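Local coordinates for hypothetical conserved protein (Thermus thermophilus, PDB 3DZM), which is of unknown function but forms a calcium-binding beta-barrel as a major protein of the outer membrane, at residues G24-V30 with V42-F48; F112-Y116 with Q128-S132. All blocks are in the same frame, centred on the assembly; numbering follows the deposited sequence.

Contact 1 of 2, residues G24-V30 with V42-F48; sequences GGQLAVV and VRLGVGF
R43 lays its aliphatic stem over A28, with R43 CG 3.7 Å from A28 CB and 4.1 Å from V30 CG2. Its chi1 and chi2 are t, so the stem runs extended to CD; chi3 (p, about CG-CD) then turns aside the guanidinium, which makes salt bridges with D87, D156 and E14. Strands 24-30 and 42-48 are antiparallel, their axes 4.5 Å apart at closest and 164° between directions. The register pairs G25 with F48, L27 with V46 and V29 with L44 as hydrogen-bonded pairs; Q26-G47, A28-G45 and V30-R43 are non-hydrogen-bonded. Reciprocal bonds hold the former: G25 N to F48 O 2.8 Å and F48 N to G25 O 3.0 Å, L27 N to V46 O 2.9 Å and V46 N to L27 O 2.7 Å, V29 N to L44 O 2.8 Å and L44 N to V29 O 2.9 Å. This is a hairpin in the wall of an outer-membrane beta-barrel: Q26, A28, V30 and R43 are buried on the face toward the charged interior, whereas L27, V29, L44, V46 and F48 give the other face an apolar surface, consistent with lipid contact. There V29 CG1 (chi1 p) lies 4.0 Å from L44 CB, and L27 CB 4.4 Å from V46 CG1. Lacking a side chain, G45 comes closest to its partner, its CA 3.8 Å from A28 CA. A CB on G45 would sit 2.6 Å from Q26 OE1, and one on G24 would hit F48 O, which G24 CA approaches to 3.0 Å in a CA-H...O contact.

Contact 2 of 2, residues F112-Y116 with Q128-S132; sequences FSGGY and QTISS
Q128, F112 and Y116 lose the most surface, and all three project from the same face of the sheet, with I130 and S132. F112 (chi1 t, chi2 83°) swings its ring along strand 128-132, so that F112 CE2 is 4.1 Å from I130 CG2 and F112 CD2 is 4.3 Å from S132 CB; V197 touches F112 and I130. Y116 (chi1 p, chi2 98°) brings its ring end near the side chain of Q128, its partner through the backbone, while W66 and F75 bring further rings against it. Q128, between Y116 and strand 151-172, touches R169 and E171. The strands run antiparallel at 161°, with axes 4.6 Å apart at closest. Two-way backbone bonds set the register: F112 N to S132 O 3.0 Å and S132 N to F112 O 3.1 Å, G114 N to I130 O 3.1 Å and I130 N to G114 O 2.8 Å, Y116 N to Q128 O 3.1 Å and Q128 N to Y116 O 3.0 Å. S113-S131 and G115-T129 are non-hydrogen-bonded pairs, each with CA atoms 4.4 Å apart. At phi/psi 151/-152, a CB on G115 would strike both Q128 O and the preceding carbonyl. The side chain of Y116 lies about 5 Å from that of the calcium ligand E77 and about 9 Å from the ion, placing this pair beside the calcium site, in a long hairpin of an outer-membrane beta-barrel.

From the N terminus, strand 10-17 leads to strand 23-32, and contact 1 pairs that strand with 40-50, closing the turn between them at the end of the barrel where the chain termini lie, probably the periplasmic one. Past the calcium ligands and strand 76-90, contact 2 joins strand 100-117 to 127-148 and closes a turn at the other end, probably outside the cell. The two hairpins follow in series, neither nested nor crossed. The centres of contact 1 and contact 2 are about 23 Å apart, on opposite sides of the chain's centre, and the nearest atoms of contact 1 and contact 2 are about 9 Å apart. Strand 76-90, hydrogen-bonded to both 40-50 and 100-117, connects them within one continuous antiparallel sheet.

Contact 1 of 2, residues G24-V30 with V42-F48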
loop_
_atom_site.group_PDB
_atom_site.type_symbol
_atom_site.label_atom_id
_atom_site.label_comp_id
_atom_site.label_asym_id
_atom_site.label_seq_id
_atom_site.Cartn_x
_atom_site.Cartn_y
_atom_site.Cartn_z
ATOM N N GLY A 24 -4.659 -2.341 -7.292
ATOM C CA GLY A 24 -4.842 -0.925 -7.072
ATOM C C GLY A 24 -4.042 -0.194 -8.117
ATOM O O GLY A 24 -3.797 -0.745 -9.190
ATOM N N GLY A 25 -3.632 1.035 -7.820
ATOM C CA GLY A 25 -2.826 1.774 -8.754
ATOM C C GLY A 25 -2.008 2.815 -8.054
ATOM O O GLY A 25 -2.072 2.913 -6.808
ATOM N N GLN A 26 -1.196 3.549 -8.824
ATOM C CA GLN A 26 -0.555 4.745 -8.285
ATOM C C GLN A 26 -0.449 5.902 -9.260
ATOM O O GLN A 26 -0.372 5.713 -10.463
ATOM C CB GLN A 26 0.807 4.444 -7.635
ATOM C CG GLN A 26 1.924 4.338 -8.583
ATOM C CD GLN A 26 3.153 5.136 -8.155
ATOM O OE1 GLN A 26 3.430 5.354 -6.949
ATOM N NE2 GLN A 26 3.917 5.567 -9.160
ATOM N N LEU A 27 -0.437 7.105 -8.699
ATOM C CA LEU A 27 -0.147 8.344 -9.414
ATOM C C LEU A 27 1.112 8.968 -8.825
ATOM O O LEU A 27 1.310 8.982 -7.603
ATOM C CB LEU A 27 -1.308 9.309 -9.247
ATOM C CG LEU A 27 -2.350 9.117 -10.330
ATOM C CD1 LEU A 27 -3.727 9.470 -9.820
ATOM C CD2 LEU A 27 -1.950 9.970 -11.493
ATOM N N ALA A 28 1.982 9.465 -9.684
ATOM C CA ALA A 28 3.233 10.034 -9.203
ATOM C C ALA A 28 3.681 11.173 -10.086
ATOM O O ALA A 28 3.256 11.282 -11.243
ATOM C CB ALA A 28 4.354 8.955 -9.084
ATOM N N VAL A 29 4.510 12.040 -9.507
ATOM C CA VAL A 29 5.242 13.034 -10.271
ATOM C C VAL A 29 6.708 12.658 -10.151
ATOM O O VAL A 29 7.178 12.305 -9.073
ATOM C CB VAL A 29 4.951 14.493 -9.794
ATOM C CG1 VAL A 29 5.204 14.666 -8.280
ATOM C CG2 VAL A 29 5.775 15.499 -10.591
ATOM N N VAL A 30 7.405 12.673 -11.276
ATOM C CA VAL A 30 8.840 12.389 -11.342
ATOM C C VAL A 30 9.597 13.606 -11.832
ATOM O O VAL A 30 9.142 14.308 -12.721
ATOM C CB VAL A 30 9.140 11.343 -12.401
ATOM C CG1 VAL A 30 10.583 10.885 -12.269
ATOM C CG2 VAL A 30 8.159 10.194 -12.312
ATOM N N VAL A 42 13.877 11.970 -8.795
ATOM C CA VAL A 42 13.037 11.922 -7.602
ATOM C C VAL A 42 11.608 11.636 -8.042
ATOM O O VAL A 42 11.154 12.169 -9.045
ATOM C CB VAL A 42 13.143 13.222 -6.835
ATOM C CG1 VAL A 42 12.100 13.302 -5.787
ATOM C CG2 VAL A 42 14.513 13.285 -6.191
ATOM N N ARG A 43 10.933 10.725 -7.340
ATOM C CA ARG A 43 9.538 10.413 -7.622
ATOM C C ARG A 43 8.714 10.542 -6.334
ATOM O O ARG A 43 9.088 9.954 -5.314
ATOM C CB ARG A 43 9.393 9.010 -8.238
ATOM C CG ARG A 43 7.946 8.626 -8.489
ATOM C CD ARG A 43 7.760 7.338 -9.213
ATOM N NE ARG A 43 8.427 6.268 -8.510
ATOM C CZ ARG A 43 8.330 4.997 -8.861
ATOM N NH1 ARG A 43 7.581 4.682 -9.899
ATOM N NH2 ARG A 43 8.988 4.059 -8.183
ATOM N N LEU A 44 7.636 11.340 -6.363
ATOM C CA LEU A 44 6.634 11.337 -5.278
ATOM C C LEU A 44 5.384 10.702 -5.820
ATOM O O LEU A 44 4.947 11.065 -6.903
ATOM C CB LEU A 44 6.198 12.731 -4.883
ATOM C CG LEU A 44 6.946 13.617 -3.927
ATOM C CD1 LEU A 44 8.366 13.684 -4.379
ATOM C CD2 LEU A 44 6.315 14.967 -4.035
ATOM N N GLY A 45 4.785 9.791 -5.069
ATOM C CA GLY A 45 3.674 9.040 -5.599
ATOM C C GLY A 45 2.669 8.674 -4.547
ATOM O O GLY A 45 3.008 8.588 -3.370
ATOM N N VAL A 46 1.424 8.468 -4.973
ATOM C CA VAL A 46 0.414 7.989 -4.049
ATOM C C VAL A 46 -0.212 6.737 -4.615
ATOM O O VAL A 46 -0.447 6.664 -5.820
ATOM C CB VAL A 46 -0.625 9.072 -3.681
ATOM C CG1 VAL A 46 -1.271 9.626 -4.904
ATOM C CG2 VAL A 46 -1.634 8.511 -2.757
ATOM N N GLY A 47 -0.396 5.729 -3.760
ATOM C CA GLY A 47 -1.014 4.484 -4.171
ATOM C C GLY A 47 -2.298 4.174 -3.414
ATOM O O GLY A 47 -2.400 4.420 -2.205
ATOM N N PHE A 48 -3.297 3.666 -4.131
ATOM C CA PHE A 48 -4.466 3.063 -3.502
ATOM C C PHE A 48 -4.497 1.617 -3.927
ATOM O O PHE A 48 -4.274 1.331 -5.119
ATOM C CB PHE A 48 -5.752 3.718 -3.986
ATOM C CG PHE A 48 -5.795 5.193 -3.766
ATOM C CD1 PHE A 48 -6.329 5.711 -2.590
ATOM C CD2 PHE A 48 -5.312 6.080 -4.731
ATOM C CE1 PHE A 48 -6.379 7.099 -2.372
ATOM C CE2 PHE A 48 -5.361 7.464 -4.520
ATOM C CZ PHE A 48 -5.896 7.972 -3.337
#

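Contact 2 of 2, residues F112-Y116 with Q128-S132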
loop_
_atom_site.group_PDB
_atom_site.type_symbol
_atom_site.label_atom_id
_atom_site.label_comp_id
_atom_site.label_asym_id
_atom_site.label_seq_id
_atom_site.Cartn_x
_atom_site.Cartn_y
_atom_site.Cartn_z
ATOM N N PHE A 112 -3.338 2.210 6.428
ATOM C CA PHE A 112 -4.103 0.973 6.375
ATOM C C PHE A 112 -5.434 1.079 7.098
ATOM O O PHE A 112 -5.536 1.689 8.147
ATOM C CB PHE A 112 -3.314 -0.189 6.994
ATOM C CG PHE A 112 -4.172 -1.399 7.296
ATOM C CD1 PHE A 112 -4.467 -2.314 6.311
ATOM C CD2 PHE A 112 -4.720 -1.588 8.555
ATOM C CE1 PHE A 112 -5.249 -3.411 6.572
ATOM C CE2 PHE A 112 -5.526 -2.698 8.831
ATOM C CZ PHE A 112 -5.787 -3.607 7.835
ATOM N N SER A 113 -6.445 0.445 6.536
ATOM C CA SER A 113 -7.743 0.328 7.192
ATOM C C SER A 113 -8.655 -0.747 6.600
ATOM O O SER A 113 -8.722 -0.940 5.401
ATOM C CB SER A 113 -8.472 1.672 7.207
ATOM O OG SER A 113 -8.808 2.079 5.898
ATOM N N GLY A 114 -9.360 -1.457 7.462
ATOM C CA GLY A 114 -10.426 -2.329 7.007
ATOM C C GLY A 114 -11.244 -2.829 8.169
ATOM O O GLY A 114 -11.208 -2.272 9.253
ATOM N N GLY A 115 -11.967 -3.906 7.938
ATOM C CA GLY A 115 -12.812 -4.515 8.946
ATOM C C GLY A 115 -13.971 -5.196 8.249
ATOM O O GLY A 115 -13.844 -5.613 7.097
ATOM N N TYR A 116 -15.104 -5.302 8.933
ATOM C CA TYR A 116 -16.284 -5.927 8.348
ATOM C C TYR A 116 -17.583 -5.179 8.652
ATOM O O TYR A 116 -17.670 -4.402 9.605
ATOM C CB TYR A 116 -16.399 -7.371 8.814
ATOM C CG TYR A 116 -16.578 -7.487 10.292
ATOM C CD1 TYR A 116 -17.843 -7.667 10.843
ATOM C CD2 TYR A 116 -15.486 -7.399 11.152
ATOM C CE1 TYR A 116 -18.023 -7.764 12.214
ATOM C CE2 TYR A 116 -15.654 -7.494 12.530
ATOM C CZ TYR A 116 -16.930 -7.680 13.046
ATOM O OH TYR A 116 -17.112 -7.783 14.398
ATOM N N GLN A 128 -17.386 -2.791 12.125
ATOM C CA GLN A 128 -16.169 -2.669 12.899
ATOM C C GLN A 128 -14.969 -2.358 11.993
ATOM O O GLN A 128 -14.826 -2.931 10.910
ATOM C CB GLN A 128 -15.956 -3.925 13.700
ATOM C CG GLN A 128 -15.538 -3.638 15.089
ATOM C CD GLN A 128 -15.739 -4.815 15.962
ATOM O OE1 GLN A 128 -16.587 -4.791 16.849
ATOM N NE2 GLN A 128 -14.982 -5.888 15.706
ATOM N N THR A 129 -14.129 -1.425 12.424
ATOM C CA THR A 129 -13.056 -0.938 11.572
ATOM C C THR A 129 -11.785 -0.822 12.352
ATOM O O THR A 129 -11.789 -0.319 13.440
ATOM C CB THR A 129 -13.392 0.451 11.005
ATOM O OG1 THR A 129 -14.561 0.360 10.193
ATOM C CG2 THR A 129 -12.258 0.989 10.152
ATOM N N ILE A 130 -10.690 -1.288 11.786
ATOM C CA ILE A 130 -9.375 -1.110 12.386
ATOM C C ILE A 130 -8.446 -0.307 11.453
ATOM O O ILE A 130 -8.635 -0.272 10.254
ATOM C CB ILE A 130 -8.779 -2.470 12.766
ATOM C CG1 ILE A 130 -7.496 -2.297 13.578
ATOM C CG2 ILE A 130 -8.580 -3.334 11.516
ATOM C CD1 ILE A 130 -7.352 -3.312 14.687
ATOM N N SER A 131 -7.460 0.370 12.024
ATOM C CA SER A 131 -6.584 1.309 11.302
ATOM C C SER A 131 -5.146 1.275 11.845
ATOM O O SER A 131 -4.920 1.048 13.040
ATOM C CB SER A 131 -7.114 2.728 11.446
ATOM O OG SER A 131 -8.061 2.982 10.435
ATOM N N SER A 132 -4.179 1.483 10.959
ATOM C CA SER A 132 -2.794 1.623 11.358
ATOM C C SER A 132 -2.088 2.533 10.386
ATOM O O SER A 132 -2.213 2.359 9.190
ATOM C CB SER A 132 -2.106 0.257 11.405
ATOM O OG SER A 132 -0.976 0.287 12.251
#